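Ribose-5-phosphate isomerase RpiB (PDB 1O1X) catalyses the interconversion of ribose 5-phosphate and ribulose 5-phosphate, as an isomerase of the LacAB/RpiB family. Local coordinates at the interface of chains A and B. Coordinates in Å, arbitrary orientation; residue numbers count along the deposited sequence, not the author numbering. Chains: chain A/B, ribose-5-phosphate isomerase RpiB.

The interface of chains A and B. Residues chain A 88, 90-93, 152-153; chain B 85, 88-89.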
loop_
_atom_site.group_PDB
_atom_site.type_symbol
_atom_site.label_atom_id
_atom_site.label_comp_id
_atom_site.label_asym_id
_atom_site.label_seq_id
_atom_site.Cartn_x
_atom_site.Cartn_y
_atom_site.Cartn_z
ATOM N N ASN A 88 19.492 -8.347 7.036
ATOM C CA ASN A 88 19.983 -7.249 7.859
ATOM C C ASN A 88 20.726 -7.699 9.131
ATOM O O ASN A 88 21.172 -6.891 9.939
ATOM C CB ASN A 88 18.831 -6.312 8.147
ATOM C CG ASN A 88 18.499 -5.426 6.944
ATOM O OD1 ASN A 88 19.420 -4.860 6.306
ATOM N ND2 ASN A 88 17.212 -5.286 6.650
ATOM N N TYR A 90 23.584 -8.863 8.856
ATOM C CA TYR A 90 24.979 -8.708 8.456
ATOM C C TYR A 90 25.404 -7.255 8.401
ATOM O O TYR A 90 24.784 -6.435 7.702
ATOM C CB TYR A 90 25.189 -9.381 7.106
ATOM C CG TYR A 90 24.923 -10.856 7.201
ATOM C CD1 TYR A 90 25.919 -11.725 7.629
ATOM C CD2 TYR A 90 23.671 -11.372 6.905
ATOM C CE1 TYR A 90 25.656 -13.057 7.775
ATOM C CE2 TYR A 90 23.403 -12.699 7.025
ATOM C CZ TYR A 90 24.393 -13.534 7.472
ATOM O OH TYR A 90 24.155 -14.857 7.560
ATOM N N ARG A 91 26.471 -6.927 9.111
ATOM C CA ARG A 91 27.035 -5.588 9.010
ATOM C C ARG A 91 27.441 -5.291 7.551
ATOM O O ARG A 91 27.936 -6.157 6.812
ATOM C CB ARG A 91 28.222 -5.412 9.983
ATOM C CG ARG A 91 27.778 -5.342 11.490
ATOM C CD ARG A 91 28.959 -5.300 12.485
ATOM N NE ARG A 91 29.715 -4.047 12.432
ATOM C CZ ARG A 91 30.842 -3.854 11.726
ATOM N NH1 ARG A 91 31.378 -4.827 10.985
ATOM N NH2 ARG A 91 31.434 -2.670 11.748
ATOM N N GLY A 92 27.148 -4.083 7.114
ATOM C CA GLY A 92 27.392 -3.686 5.747
ATOM C C GLY A 92 26.226 -3.884 4.820
ATOM O O GLY A 92 26.298 -3.440 3.681
ATOM N N ILE A 93 25.189 -4.601 5.259
ATOM C CA ILE A 93 24.018 -4.850 4.438
ATOM C C ILE A 93 22.907 -3.939 4.868
ATOM O O ILE A 93 22.611 -3.821 6.058
ATOM C CB ILE A 93 23.555 -6.345 4.558
ATOM C CG1 ILE A 93 24.662 -7.285 4.074
ATOM C CG2 ILE A 93 22.198 -6.568 3.845
ATOM C CD1 ILE A 93 25.039 -7.159 2.574
ATOM N N ILE A 152 24.252 2.231 12.240
ATOM C CA ILE A 152 23.606 0.902 12.110
ATOM C C ILE A 152 24.630 -0.213 12.418
ATOM O O ILE A 152 24.306 -1.223 13.053
ATOM C CB ILE A 152 23.036 0.706 10.690
ATOM C CG1 ILE A 152 21.847 1.639 10.463
ATOM C CG2 ILE A 152 22.638 -0.746 10.458
ATOM C CD1 ILE A 152 21.442 1.705 9.040
ATOM N N ASP A 153 25.870 -0.004 11.961
ATOM C CA ASP A 153 26.934 -1.007 12.050
ATOM C C ASP A 153 27.800 -0.867 13.266
ATOM O O ASP A 153 28.764 -1.632 13.411
ATOM C CB ASP A 153 27.803 -0.985 10.784
ATOM C CG ASP A 153 27.083 -1.582 9.592
ATOM O OD1 ASP A 153 26.277 -2.481 9.828
ATOM O OD2 ASP A 153 27.291 -1.249 8.411
ATOM N N ILE B 85 16.247 -2.087 9.247
ATOM C CA ILE B 85 17.650 -2.445 9.061
ATOM C C ILE B 85 18.387 -2.488 10.404
ATOM O O ILE B 85 18.994 -3.489 10.753
ATOM C CB ILE B 85 18.331 -1.500 8.076
ATOM C CG1 ILE B 85 17.710 -1.604 6.663
ATOM C CG2 ILE B 85 19.809 -1.812 7.939
ATOM C CD1 ILE B 85 17.954 -0.399 5.805
ATOM N N ASN B 88 17.331 -5.344 13.046
ATOM C CA ASN B 88 17.580 -6.717 12.627
ATOM C C ASN B 88 19.072 -7.098 12.574
ATOM O O ASN B 88 19.442 -8.209 12.211
ATOM C CB ASN B 88 16.861 -6.958 11.318
ATOM C CG ASN B 88 15.357 -7.162 11.520
ATOM O OD1 ASN B 88 14.942 -7.916 12.434
ATOM N ND2 ASN B 88 14.555 -6.526 10.676
ATOM N N ARG B 89 19.939 -6.175 12.979
ATOM C CA ARG B 89 21.359 -6.460 13.205
ATOM C C ARG B 89 21.584 -7.433 14.357
ATOM O O ARG B 89 22.636 -8.050 14.443
ATOM C CB ARG B 89 22.116 -5.167 13.482
ATOM C CG ARG B 89 22.430 -4.368 12.241
ATOM C CD ARG B 89 23.499 -5.026 11.375
ATOM N NE ARG B 89 23.966 -4.105 10.352
ATOM C CZ ARG B 89 23.369 -3.894 9.169
ATOM N NH1 ARG B 89 22.264 -4.534 8.819
ATOM N NH2 ARG B 89 23.897 -3.012 8.333
#
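In a polar, two-fold symmetric patch between two copies in the deposited tetramer, B:Arg89 reaches into a socket of chain A ringed by A:Asn88, A:Ile93, A:Ile152 and A:Asp153; with its twin it would help hold the two subunits together. The arginine leaves the loop after helix 81-87 and bends at chi2 (-71°), which turns its guanidinium into the socket. Side-on, NE and NH2 both grip carboxylate oxygen OD1 of A:Asp153, NE at 2.9 Å and nearly along the C-O axis, NH2 from the syn side as a salt bridge. Carboxylate and guanidinium lie 22° apart, close to coplanar. At the far end NH1 and NH2 converge on the backbone carbonyl of A:Ile93, NH2 to O at 2.7 Å from above the carbonyl plane, NH1 within it. NH1 also donates to the backbone carbonyl O of A:Asn88 at 2.8 Å, tilted from that carbonyl plane. The group is flanked on both faces, which limits its tilt: the backbone carbonyl O of A:Tyr90 lies 3.2 Å above the guanidinium plane, over its centre, and A:Ile152 CG2 lies against the opposite face toward the rim, 3.5 Å from CZ of B:Arg89. Within chain A, A:Arg91 NE donates to the backbone carbonyl O of A:Asp153 at 2.8 Å, in the carbonyl plane, which probably helps place the aspartate. Beside the arginine, the A:Asn88 amide crosses B:Ile85 obliquely, its OD1 3.5 Å from CG2 of the isoleucine. An alanine in place of B:Arg89 would probably leave A:Asp153 without its cross-chain charge partner and the carbonyls of A:Asn88 and A:Ile93 without these donors. By tying the C-terminal end of helix 145-152 and the loop before strand 95-97 to the neighbouring subunit, the site, centred about 13 Å from A:His110, the predicted proton donor, probably helps hold this pair of subunits together.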